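Local coordinates for hypothetical protein PA3499 (Pseudomonas aeruginosa, PDB 2IG8) that is of unknown function but belongs to the YjgF-like clan and assembles as a trimer of compact alpha/beta subunits, at residues 4-9 against 22-27; 30-35 against 62-67; 78-83 against 129-134; 103-108 against 136-141. All coordinates share one frame; numbering follows the deposited sequence.

Contact 1 of 4, residues 4-9 against 22-27; sequences VRRIRA and NALLVG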
loop_
_atom_site.group_PDB
_atom_site.type_symbol
_atom_site.label_atom_id
_atom_site.label_comp_id
_atom_site.label_asym_id
_atom_site.label_seq_id
_atom_site.Cartn_x
_atom_site.Cartn_y
_atom_site.Cartn_z
ATOM N N VAL B 4 -7.843 10.209 -17.509
ATOM C CA VAL B 4 -6.507 10.122 -16.924
ATOM C C VAL B 4 -5.541 10.964 -17.740
ATOM O O VAL B 4 -5.551 10.906 -18.976
ATOM C CB VAL B 4 -5.994 8.657 -16.732
ATOM C CG1 VAL B 4 -6.482 7.761 -17.789
ATOM C CG2 VAL B 4 -4.478 8.618 -16.659
ATOM N N ARG B 5 -4.745 11.782 -17.044
ATOM C CA ARG B 5 -3.665 12.499 -17.697
ATOM C C ARG B 5 -2.367 12.335 -16.949
ATOM O O ARG B 5 -2.292 12.416 -15.714
ATOM C CB ARG B 5 -4.002 13.973 -18.001
ATOM C CG ARG B 5 -3.768 14.998 -16.936
ATOM C CD ARG B 5 -3.847 16.436 -17.503
ATOM N NE ARG B 5 -3.331 17.420 -16.533
ATOM C CZ ARG B 5 -4.054 18.028 -15.585
ATOM N NH1 ARG B 5 -3.470 18.889 -14.743
ATOM N NH2 ARG B 5 -5.358 17.781 -15.459
ATOM N N ARG B 6 -1.335 12.087 -17.732
ATOM C CA ARG B 6 -0.019 11.916 -17.201
ATOM C C ARG B 6 0.489 13.269 -16.744
ATOM O O ARG B 6 0.417 14.246 -17.481
ATOM C CB ARG B 6 0.881 11.335 -18.270
ATOM C CG ARG B 6 1.698 10.228 -17.751
ATOM C CD ARG B 6 2.883 10.747 -17.118
ATOM N NE ARG B 6 3.942 9.757 -17.035
ATOM C CZ ARG B 6 4.559 9.221 -18.076
ATOM N NH1 ARG B 6 4.191 9.535 -19.311
ATOM N NH2 ARG B 6 5.548 8.354 -17.875
ATOM N N ILE B 7 0.981 13.324 -15.515
ATOM C CA ILE B 7 1.444 14.580 -14.940
ATOM C C ILE B 7 2.942 14.563 -14.982
ATOM O O ILE B 7 3.564 13.658 -14.439
ATOM C CB ILE B 7 0.986 14.750 -13.482
ATOM C CG1 ILE B 7 -0.539 14.812 -13.415
ATOM C CG2 ILE B 7 1.619 16.007 -12.860
ATOM C CD1 ILE B 7 -1.130 15.971 -14.166
ATOM N N ARG B 8 3.514 15.558 -15.642
ATOM C CA ARG B 8 4.966 15.680 -15.734
ATOM C C ARG B 8 5.503 16.888 -14.980
ATOM O O ARG B 8 5.237 18.033 -15.361
ATOM C CB ARG B 8 5.356 15.778 -17.184
ATOM C CG ARG B 8 4.888 14.596 -17.965
ATOM C CD ARG B 8 5.189 14.802 -19.404
ATOM N NE ARG B 8 4.733 13.716 -20.265
ATOM C CZ ARG B 8 5.262 12.493 -20.303
ATOM N NH1 ARG B 8 4.785 11.611 -21.168
ATOM N NH2 ARG B 8 6.253 12.139 -19.489
ATOM N N ALA B 9 6.261 16.615 -13.922
ATOM C CA ALA B 9 7.020 17.633 -13.207
ATOM C C ALA B 9 8.441 17.719 -13.817
ATOM O O ALA B 9 9.117 16.699 -13.974
ATOM C CB ALA B 9 7.085 17.283 -11.726
ATOM N N ASN B 22 5.639 8.545 -13.083
ATOM C CA ASN B 22 5.836 9.212 -11.783
ATOM C C ASN B 22 4.514 9.665 -11.190
ATOM O O ASN B 22 4.275 9.477 -9.995
ATOM C CB ASN B 22 6.817 10.402 -11.898
ATOM C CG ASN B 22 8.267 9.961 -11.971
ATOM O OD1 ASN B 22 9.126 10.679 -12.498
ATOM N ND2 ASN B 22 8.553 8.782 -11.453
ATOM N N ALA B 23 3.654 10.253 -12.020
ATOM C CA ALA B 23 2.337 10.685 -11.550
ATOM C C ALA B 23 1.250 10.615 -12.634
ATOM O O ALA B 23 1.479 10.965 -13.801
ATOM C CB ALA B 23 2.431 12.092 -10.949
ATOM N N LEU B 24 0.070 10.145 -12.236
ATOM C CA LEU B 24 -1.093 10.059 -13.118
ATOM C C LEU B 24 -2.249 10.673 -12.369
ATOM O O LEU B 24 -2.548 10.241 -11.250
ATOM C CB LEU B 24 -1.452 8.607 -13.453
ATOM C CG LEU B 24 -0.426 7.730 -14.172
ATOM C CD1 LEU B 24 -0.895 6.300 -14.122
ATOM C CD2 LEU B 24 -0.229 8.177 -15.604
ATOM N N LEU B 25 -2.893 11.662 -12.993
ATOM C CA LEU B 25 -4.085 12.293 -12.437
ATOM C C LEU B 25 -5.271 11.516 -12.984
ATOM O O LEU B 25 -5.488 11.442 -14.194
ATOM C CB LEU B 25 -4.146 13.775 -12.814
ATOM C CG LEU B 25 -5.331 14.579 -12.274
ATOM C CD1 LEU B 25 -5.313 14.633 -10.755
ATOM C CD2 LEU B 25 -5.318 15.979 -12.858
ATOM N N VAL B 26 -5.996 10.878 -12.082
ATOM C CA VAL B 26 -7.080 9.975 -12.429
ATOM C C VAL B 26 -8.318 10.566 -11.792
ATOM O O VAL B 26 -8.559 10.376 -10.602
ATOM C CB VAL B 26 -6.808 8.560 -11.879
ATOM C CG1 VAL B 26 -8.028 7.656 -12.080
ATOM C CG2 VAL B 26 -5.540 7.971 -12.523
ATOM N N GLY B 27 -9.085 11.317 -12.579
ATOM C CA GLY B 27 -10.137 12.161 -12.023
ATOM C C GLY B 27 -9.514 13.237 -11.145
ATOM O O GLY B 27 -8.716 14.042 -11.614
HETATM O O HOH W 1 4.680 11.268 -14.639
#

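Contact 2 of 4, residues 30-35 against 62-67; sequences LVMSGM and GKVKAL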
loop_
_atom_site.group_PDB
_atom_site.type_symbol
_atom_site.label_atom_id
_atom_site.label_comp_id
_atom_site.label_asym_id
_atom_site.label_seq_id
_atom_site.Cartn_x
_atom_site.Cartn_y
_atom_site.Cartn_z
ATOM N N LEU B 30 -4.552 12.112 -7.534
ATOM C CA LEU B 30 -3.165 12.121 -8.048
ATOM C C LEU B 30 -2.447 10.861 -7.604
ATOM O O LEU B 30 -2.057 10.721 -6.450
ATOM C CB LEU B 30 -2.386 13.342 -7.604
ATOM C CG LEU B 30 -1.054 13.537 -8.352
ATOM C CD1 LEU B 30 -1.283 13.695 -9.849
ATOM C CD2 LEU B 30 -0.302 14.745 -7.763
ATOM N N VAL B 31 -2.329 9.929 -8.525
ATOM C CA VAL B 31 -1.678 8.659 -8.278
ATOM C C VAL B 31 -0.202 8.867 -8.550
ATOM O O VAL B 31 0.171 9.347 -9.621
ATOM C CB VAL B 31 -2.233 7.561 -9.198
ATOM C CG1 VAL B 31 -1.523 6.227 -8.940
ATOM C CG2 VAL B 31 -3.778 7.434 -9.056
ATOM N N MET B 32 0.631 8.502 -7.587
ATOM C CA MET B 32 2.045 8.765 -7.661
ATOM C C MET B 32 2.840 7.508 -7.413
ATOM O O MET B 32 2.471 6.685 -6.572
ATOM C CB MET B 32 2.440 9.813 -6.588
ATOM C CG MET B 32 1.886 11.224 -6.835
ATOM S SD MET B 32 2.215 12.448 -5.498
ATOM C CE MET B 32 0.679 12.239 -4.576
ATOM N N SER B 33 3.964 7.392 -8.106
ATOM C CA SER B 33 4.946 6.380 -7.798
ATOM C C SER B 33 5.643 6.689 -6.496
ATOM O O SER B 33 5.662 7.830 -6.029
ATOM C CB SER B 33 6.001 6.285 -8.925
ATOM O OG SER B 33 5.451 5.645 -10.079
ATOM N N GLY B 34 6.260 5.665 -5.929
ATOM C CA GLY B 34 7.072 5.833 -4.747
ATOM C C GLY B 34 8.221 6.769 -5.051
ATOM O O GLY B 34 8.868 6.661 -6.106
ATOM N N MET B 35 8.446 7.705 -4.145
ATOM C CA MET B 35 9.488 8.707 -4.305
ATOM C C MET B 35 10.656 8.483 -3.340
ATOM O O MET B 35 10.473 8.068 -2.193
ATOM C CB MET B 35 8.893 10.111 -4.138
ATOM C CG MET B 35 8.010 10.582 -5.334
ATOM S SD MET B 35 8.885 10.916 -6.886
ATOM C CE MET B 35 8.173 9.603 -7.926
ATOM N N GLY B 62 9.558 16.922 -0.722
ATOM C CA GLY B 62 9.706 17.941 -1.788
ATOM C C GLY B 62 9.375 17.433 -3.182
ATOM O O GLY B 62 8.787 18.157 -3.988
ATOM N N LYS B 63 9.753 16.192 -3.486
ATOM C CA LYS B 63 9.391 15.580 -4.765
ATOM C C LYS B 63 7.864 15.386 -4.896
ATOM O O LYS B 63 7.269 15.753 -5.911
ATOM C CB LYS B 63 10.136 14.265 -4.970
ATOM C CG LYS B 63 11.626 14.488 -5.218
ATOM C CD LYS B 63 12.363 13.205 -5.598
ATOM C CE LYS B 63 13.838 13.519 -5.835
ATOM N NZ LYS B 63 14.554 12.336 -6.169
ATOM N N VAL B 64 7.257 14.838 -3.848
ATOM C CA VAL B 64 5.797 14.722 -3.785
ATOM C C VAL B 64 5.134 16.083 -4.036
ATOM O O VAL B 64 4.206 16.190 -4.836
ATOM C CB VAL B 64 5.358 14.123 -2.438
ATOM C CG1 VAL B 64 3.818 14.188 -2.288
ATOM C CG2 VAL B 64 5.893 12.676 -2.324
ATOM N N LYS B 65 5.627 17.127 -3.379
ATOM C CA LYS B 65 5.100 18.474 -3.592
ATOM C C LYS B 65 5.250 18.979 -5.027
ATOM O O LYS B 65 4.355 19.661 -5.546
ATOM C CB LYS B 65 5.768 19.424 -2.616
ATOM C CG LYS B 65 5.387 20.866 -2.798
ATOM C CD LYS B 65 5.739 21.625 -1.545
ATOM C CE LYS B 65 6.360 22.947 -1.818
ATOM N NZ LYS B 65 5.458 23.889 -2.447
ATOM N N ALA B 66 6.385 18.660 -5.652
ATOM C CA ALA B 66 6.619 18.987 -7.047
ATOM C C ALA B 66 5.586 18.318 -7.943
ATOM O O ALA B 66 5.029 18.966 -8.835
ATOM C CB ALA B 66 8.073 18.603 -7.479
ATOM N N LEU B 67 5.288 17.049 -7.681
ATOM C CA LEU B 67 4.264 16.341 -8.450
ATOM C C LEU B 67 2.886 16.975 -8.235
ATOM O O LEU B 67 2.156 17.230 -9.203
ATOM C CB LEU B 67 4.235 14.849 -8.114
ATOM C CG LEU B 67 5.486 14.042 -8.474
ATOM C CD1 LEU B 67 5.446 12.641 -7.830
ATOM C CD2 LEU B 67 5.699 13.986 -9.968
#

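Contact 3 of 4, residues 78-83 against 129-134; sequences LYKLNV and DAWARL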
loop_
_atom_site.group_PDB
_atom_site.type_symbol
_atom_site.label_atom_id
_atom_site.label_comp_id
_atom_site.label_asym_id
_atom_site.label_seq_id
_atom_site.Cartn_x
_atom_site.Cartn_y
_atom_site.Cartn_z
ATOM N N LEU B 78 -2.693 15.795 0.236
ATOM C CA LEU B 78 -2.188 14.504 0.701
ATOM C C LEU B 78 -3.077 13.963 1.822
ATOM O O LEU B 78 -3.380 14.704 2.762
ATOM C CB LEU B 78 -0.754 14.657 1.211
ATOM C CG LEU B 78 0.300 14.974 0.146
ATOM C CD1 LEU B 78 1.574 15.528 0.743
ATOM C CD2 LEU B 78 0.576 13.706 -0.672
ATOM N N TYR B 79 -3.513 12.711 1.702
ATOM C CA TYR B 79 -4.304 12.070 2.755
ATOM C C TYR B 79 -3.683 10.780 3.301
ATOM O O TYR B 79 -4.112 10.288 4.323
ATOM C CB TYR B 79 -5.746 11.825 2.282
ATOM C CG TYR B 79 -5.908 10.867 1.134
ATOM C CD1 TYR B 79 -5.963 9.497 1.353
ATOM C CD2 TYR B 79 -5.998 11.323 -0.176
ATOM C CE1 TYR B 79 -6.118 8.604 0.296
ATOM C CE2 TYR B 79 -6.129 10.430 -1.245
ATOM C CZ TYR B 79 -6.194 9.079 -0.997
ATOM O OH TYR B 79 -6.354 8.187 -2.037
ATOM N N LYS B 80 -2.649 10.247 2.655
ATOM C CA LYS B 80 -1.964 9.062 3.195
ATOM C C LYS B 80 -0.516 9.055 2.723
ATOM O O LYS B 80 -0.232 9.421 1.575
ATOM C CB LYS B 80 -2.672 7.757 2.803
ATOM C CG LYS B 80 -1.976 6.489 3.345
ATOM C CD LYS B 80 -2.694 5.156 3.023
ATOM C CE LYS B 80 -3.607 4.691 4.129
ATOM N NZ LYS B 80 -4.243 3.337 3.877
ATOM N N LEU B 81 0.384 8.667 3.620
ATOM C CA LEU B 81 1.799 8.487 3.300
ATOM C C LEU B 81 2.237 7.131 3.835
ATOM O O LEU B 81 2.249 6.910 5.059
ATOM C CB LEU B 81 2.637 9.577 3.958
ATOM C CG LEU B 81 2.338 11.023 3.605
ATOM C CD1 LEU B 81 3.110 12.004 4.525
ATOM C CD2 LEU B 81 2.658 11.292 2.178
ATOM N N ASN B 82 2.548 6.204 2.939
ATOM C CA ASN B 82 3.149 4.956 3.371
ATOM C C ASN B 82 4.657 5.030 3.225
ATOM O O ASN B 82 5.177 5.339 2.149
ATOM C CB ASN B 82 2.553 3.792 2.638
ATOM C CG ASN B 82 1.105 3.546 3.052
ATOM O OD1 ASN B 82 0.648 4.027 4.105
ATOM N ND2 ASN B 82 0.386 2.870 2.236
ATOM N N VAL B 83 5.344 4.747 4.320
ATOM C CA VAL B 83 6.759 5.064 4.438
ATOM C C VAL B 83 7.516 3.766 4.638
ATOM O O VAL B 83 7.162 2.947 5.510
ATOM C CB VAL B 83 7.016 6.003 5.620
ATOM C CG1 VAL B 83 8.532 6.346 5.704
ATOM C CG2 VAL B 83 6.119 7.252 5.491
ATOM N N ASP B 129 5.359 6.357 -0.503
ATOM C CA ASP B 129 4.250 6.218 -1.420
ATOM C C ASP B 129 3.136 7.136 -0.937
ATOM O O ASP B 129 2.566 6.904 0.148
ATOM C CB ASP B 129 3.795 4.747 -1.432
ATOM C CG ASP B 129 2.879 4.399 -2.607
ATOM O OD1 ASP B 129 2.586 5.269 -3.474
ATOM O OD2 ASP B 129 2.410 3.237 -2.652
ATOM N N ALA B 130 2.867 8.199 -1.695
ATOM C CA ALA B 130 1.963 9.288 -1.275
ATOM C C ALA B 130 0.632 9.183 -2.033
ATOM O O ALA B 130 0.603 8.914 -3.242
ATOM C CB ALA B 130 2.594 10.680 -1.523
ATOM N N TRP B 131 -0.458 9.388 -1.303
ATOM C CA TRP B 131 -1.800 9.411 -1.879
ATOM C C TRP B 131 -2.379 10.801 -1.670
ATOM O O TRP B 131 -2.297 11.357 -0.550
ATOM C CB TRP B 131 -2.702 8.365 -1.215
ATOM C CG TRP B 131 -2.117 6.974 -1.205
ATOM C CD1 TRP B 131 -1.118 6.516 -0.394
ATOM C CD2 TRP B 131 -2.488 5.869 -2.037
ATOM N NE1 TRP B 131 -0.835 5.214 -0.678
ATOM C CE2 TRP B 131 -1.668 4.780 -1.671
ATOM C CE3 TRP B 131 -3.424 5.695 -3.056
ATOM C CZ2 TRP B 131 -1.754 3.534 -2.287
ATOM C CZ3 TRP B 131 -3.522 4.431 -3.688
ATOM C CH2 TRP B 131 -2.685 3.370 -3.297
ATOM N N ALA B 132 -2.942 11.361 -2.742
ATOM C CA ALA B 132 -3.545 12.692 -2.721
ATOM C C ALA B 132 -4.753 12.802 -3.656
ATOM O O ALA B 132 -4.891 12.031 -4.617
ATOM C CB ALA B 132 -2.498 13.758 -3.093
ATOM N N ARG B 133 -5.630 13.752 -3.320
ATOM C CA ARG B 133 -6.779 14.171 -4.119
ATOM C C ARG B 133 -6.767 15.688 -4.241
ATOM O O ARG B 133 -6.619 16.376 -3.232
ATOM C CB ARG B 133 -8.062 13.846 -3.373
ATOM C CG ARG B 133 -8.469 12.445 -3.416
ATOM C CD ARG B 133 -9.787 12.318 -2.736
ATOM N NE ARG B 133 -10.856 12.829 -3.575
ATOM C CZ ARG B 133 -11.457 12.111 -4.517
ATOM N NH1 ARG B 133 -11.075 10.855 -4.762
ATOM N NH2 ARG B 133 -12.436 12.648 -5.235
ATOM N N LEU B 134 -6.994 16.210 -5.443
ATOM C CA LEU B 134 -6.953 17.653 -5.677
ATOM C C LEU B 134 -8.155 18.429 -5.102
ATOM O O LEU B 134 -8.125 19.662 -5.043
ATOM C CB LEU B 134 -6.844 17.925 -7.177
ATOM C CG LEU B 134 -5.600 17.344 -7.862
ATOM C CD1 LEU B 134 -5.601 17.682 -9.345
ATOM C CD2 LEU B 134 -4.350 17.838 -7.207
HETATM O O HOH W 2 2.251 1.911 -0.328
#

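Contact 4 of 4, residues 103-108 against 136-141; sequences AGQGTF and IDLANC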
loop_
_atom_site.group_PDB
_atom_site.type_symbol
_atom_site.label_atom_id
_atom_site.label_comp_id
_atom_site.label_asym_id
_atom_site.label_seq_id
_atom_site.Cartn_x
_atom_site.Cartn_y
_atom_site.Cartn_z
ATOM N N ALA B 103 4.373 22.151 8.522
ATOM C CA ALA B 103 4.361 23.253 9.513
ATOM C C ALA B 103 3.120 24.152 9.405
ATOM O O ALA B 103 2.751 24.800 10.382
ATOM C CB ALA B 103 5.624 24.084 9.413
ATOM N N GLY B 104 2.523 24.222 8.219
ATOM C CA GLY B 104 1.360 25.059 7.967
ATOM C C GLY B 104 0.011 24.464 8.290
ATOM O O GLY B 104 -0.993 25.115 8.058
ATOM N N GLN B 105 -0.055 23.234 8.806
ATOM C CA GLN B 105 -1.361 22.638 9.084
ATOM C C GLN B 105 -1.285 21.752 10.297
ATOM O O GLN B 105 -0.222 21.257 10.635
ATOM C CB GLN B 105 -1.906 21.847 7.868
ATOM C CG GLN B 105 -1.139 20.611 7.529
ATOM C CD GLN B 105 -1.474 20.072 6.131
ATOM O OE1 GLN B 105 -1.292 20.781 5.135
ATOM N NE2 GLN B 105 -1.944 18.820 6.056
ATOM N N GLY B 106 -2.432 21.560 10.958
ATOM C CA GLY B 106 -2.475 20.742 12.188
ATOM C C GLY B 106 -2.804 19.283 11.966
ATOM O O GLY B 106 -2.398 18.424 12.745
ATOM N N THR B 107 -3.495 18.992 10.876
ATOM C CA THR B 107 -3.946 17.641 10.575
ATOM C C THR B 107 -3.017 16.995 9.571
ATOM O O THR B 107 -2.810 17.524 8.486
ATOM C CB THR B 107 -5.379 17.627 9.988
ATOM O OG1 THR B 107 -6.267 18.297 10.876
ATOM C CG2 THR B 107 -5.868 16.160 9.789
ATOM N N PHE B 108 -2.446 15.853 9.952
ATOM C CA PHE B 108 -1.517 15.122 9.124
ATOM C C PHE B 108 -2.214 14.011 8.328
ATOM O O PHE B 108 -3.260 13.471 8.749
ATOM C CB PHE B 108 -0.418 14.507 9.996
ATOM C CG PHE B 108 0.516 15.505 10.615
ATOM C CD1 PHE B 108 1.754 15.772 10.039
ATOM C CD2 PHE B 108 0.177 16.158 11.792
ATOM C CE1 PHE B 108 2.635 16.650 10.590
ATOM C CE2 PHE B 108 1.079 17.091 12.382
ATOM C CZ PHE B 108 2.314 17.339 11.744
ATOM N N ILE B 136 -9.524 18.092 -1.940
ATOM C CA ILE B 136 -9.541 18.150 -0.483
ATOM C C ILE B 136 -8.423 19.049 0.038
ATOM O O ILE B 136 -7.442 19.302 -0.665
ATOM C CB ILE B 136 -9.404 16.743 0.159
ATOM C CG1 ILE B 136 -7.983 16.183 -0.033
ATOM C CG2 ILE B 136 -10.443 15.794 -0.427
ATOM C CD1 ILE B 136 -7.722 14.892 0.691
ATOM N N ASP B 137 -8.572 19.528 1.269
ATOM C CA ASP B 137 -7.471 20.220 1.969
ATOM C C ASP B 137 -7.506 19.846 3.429
ATOM O O ASP B 137 -8.396 20.276 4.149
ATOM C CB ASP B 137 -7.576 21.726 1.781
ATOM C CG ASP B 137 -6.409 22.499 2.404
ATOM O OD1 ASP B 137 -5.519 21.924 3.093
ATOM O OD2 ASP B 137 -6.397 23.726 2.192
ATOM N N LEU B 138 -6.532 19.052 3.880
ATOM C CA LEU B 138 -6.546 18.548 5.256
ATOM C C LEU B 138 -6.520 19.641 6.330
ATOM O O LEU B 138 -6.973 19.418 7.471
ATOM C CB LEU B 138 -5.408 17.561 5.511
ATOM C CG LEU B 138 -5.734 16.065 5.522
ATOM C CD1 LEU B 138 -6.381 15.610 4.234
ATOM C CD2 LEU B 138 -4.479 15.268 5.845
ATOM N N ALA B 139 -5.986 20.802 5.990
ATOM C CA ALA B 139 -5.985 21.941 6.915
ATOM C C ALA B 139 -7.414 22.316 7.380
ATOM O O ALA B 139 -7.612 22.853 8.488
ATOM C CB ALA B 139 -5.281 23.146 6.260
ATOM N N ASN B 140 -8.408 22.005 6.554
ATOM C CA ASN B 140 -9.811 22.217 6.927
ATOM C C ASN B 140 -10.283 21.363 8.113
ATOM O O ASN B 140 -11.293 21.692 8.749
ATOM C CB ASN B 140 -10.736 21.985 5.718
ATOM C CG ASN B 140 -10.573 23.057 4.651
ATOM O OD1 ASN B 140 -10.299 24.219 4.966
ATOM N ND2 ASN B 140 -10.738 22.676 3.389
ATOM N N CYS B 141 -9.560 20.287 8.421
ATOM C CA CYS B 141 -9.898 19.429 9.565
ATOM C C CYS B 141 -9.446 19.989 10.895
ATOM O O CYS B 141 -9.903 19.516 11.942
ATOM C CB CYS B 141 -9.257 18.055 9.425
ATOM S SG CYS B 141 -9.804 17.166 8.010
HETATM O O HOH W 3 -3.055 22.592 3.840
HETATM O O HOH W 4 -7.697 17.240 12.730
#

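Contact 1 of 4, residues 4-9 against 22-27
Leu25 supplies the chief bump of this pairing, filling a hollow between Arg5 and Ile7 on the facing chain. With its CG anti to the backbone N (chi1 -179°), its CB rests 3.8 Å from Ile7 CG1, while its CD2 sits beneath one face of the Arg5 guanidinium, 3.2 Å from Arg5 NH2. Arg5 starts from the crowded first-torsion position (chi1 86°) and then runs extended, side by side with Leu25. On the face carrying Val4, Arg6, Leu24 and Val26, Leu24 is the bump: its CD2 meets Arg6 CG at 3.5 Å, and the Arg6 chain, bent at chi2, crosses it obliquely and brings CD close to Ala23 O. The backbones hold this register: Arg5 N donates to Leu25 O (3.0 Å) and Leu25 N to Arg5 O (2.9 Å), both in the carbonyl plane, whereas Ile7 N reaches Ala23 O (3.0 Å) from above it. At the same pair, a water donates to Ile7 O and accepts from Ala23 N. Packing on a second subunit covers Val4 and Leu24. The arrangement is that of an antiparallel strand pair, here opening the three-stranded meander formed by strands 4-6, 23-26 and 29-36 at one side of the sheet.

Contact 2 of 4, residues 30-35 against 62-67
Strand 30-32 passes beneath helix 62-67 with 10.4 Å between the axes and 140° between the chain directions, so the two backbones stand well apart and side chains do the bridging. Leu67 is the central contributor. Its CD1 methyl lies 4.0 Å from Met32 CG and 4.0 Å from Met35 SD, so that two flexible thioether chains wrap one branched tip. They arrive differently: Met32 slides past Leu67 in the opposite direction, whereas Met35 meets it tip to tip. Met32 turns only near its end, at chi3, which sets SD against Val64 CG1 (4.0 Å) across a nearly right-angled crossing. Met35 folds back at chi2 (-69°) as well as chi3, bringing SD close to both Leu67 CD1 and Lys63 CB (4.1 Å). At the other end of the strand, Leu30 CD2 rests on the carbonyl of Leu67, 3.8 Å from its O. Ala130 of the neighbouring strand 126-133 also touches Met32 and Val64. Lys63 contributes only the base of its extended chain here, for its NZ is led away to a hydrogen bond with Thr36 O. With thioethers and aliphatic methyls doing almost all the touching, this packing of helix 53-70 on the sheet of an alpha/beta fold is consistent with seating by apolar burial and shape rather than by directional bonds.

Contact 3 of 4, residues 78-83 against 129-134
Trp131 O is the best-held atom, gripped by two N-H donors: Tyr79 N at 2.9 Å, lying in the carbonyl plane, and Lys80 N through a weak bond of 3.4 Å. Leu78 CA adds a CA-H...O contact to the same oxygen. Two residues facing one make this a classic beta bulge in the antiparallel pairing of strands 78-85 and 126-133, flanked in the sheet by 110-115 and 29-36. Beyond it the register is regular, with Trp131 N bonded to Lys80 O and Asn82 exchanging backbone bonds with Asp129. At the bulge, Trp131 CB stands over one face of the Tyr79 ring, 3.9 Å from its centroid, as a CH-pi contact; Tyr79 OH is hydrogen-bonded to Glu29 OE2. On the face turned to helix 53-70, Leu78 CD2 and Leu81 CD2 both press on Ala130 CB, at 3.7 and 3.8 Å. Lys80 runs alongside the indole past CD1 before bending at chi3; outside this strand pair, its NZ forms a salt bridge with Asp129 OD1 of the third subunit, and it makes a cation-pi contact with Trp131 of that subunit. Buried here, Trp131 NE1 has no hydrogen-bond partner in the model, Asn82 ND2 lying 3.9 Å away.

Contact 4 of 4, residues 103-108 against 136-141
Thr107 lays its side chain across the short 3-10 turn 138-141, with CB 3.5 Å from Leu138 O and OG1 3.3 Å from Cys141 CB. OG1 lies anti to its own carbonyl carbon (chi1 -55°), where it accepts from a water that also makes a weak bond to Cys141 O; Asp142 OD1 is its further hydrogen-bonding partner. Two residues earlier, Gln105, with CG in the crowded position (chi1 68°) and extended beyond it, reaches back to its own loop. Its NE2 donates to Thr107 O at 2.9 Å, the donor lying nearly along the C=O axis and the oxygen close to the amide plane, so the amide is held at a fixed rotation. In that pose NE2 passes Leu138 CB at 3.7 Å, Gln105 CB meets Ala139 CB at 4.0 Å, and a water donates to both Gln105 OE1 and Asp137 OD1. Leu138 CD2 lies 3.6 Å from Phe108 C. Van der Waals contact and two water bridges thus join the loops, and the third subunit lies beside them, its Ser21 OG hydrogen-bonded to Phe108 O. Asp137 OD1 also accepts from Ala139 N, from above the carboxylate plane, an Asx turn that opens the 3-10 segment of the C-terminal tail.

From the N terminus, contact 1 closes the loop of residues 10-21 and pairs the first two strands. Contact 2 follows in series, spanning the region that carries helix 40-46 and the start of helix 53-70, and seats that helix on the sheet. The two meet where Leu24 N faces Val31 O, since strands 23-26 and 29-36 are neighbours. Contact 3 brings strand 126-133 back beside 78-85, and reaches contact 2 through Leu30 N and Ala132 O. Contact 4 crosses contact 3 along the chain: 103-108 lies between its segments, while 136-141 follows both. It thus ties the loop before strand 110-115 to the C-terminal tail, with Leu138 CD2 against Leu78 O.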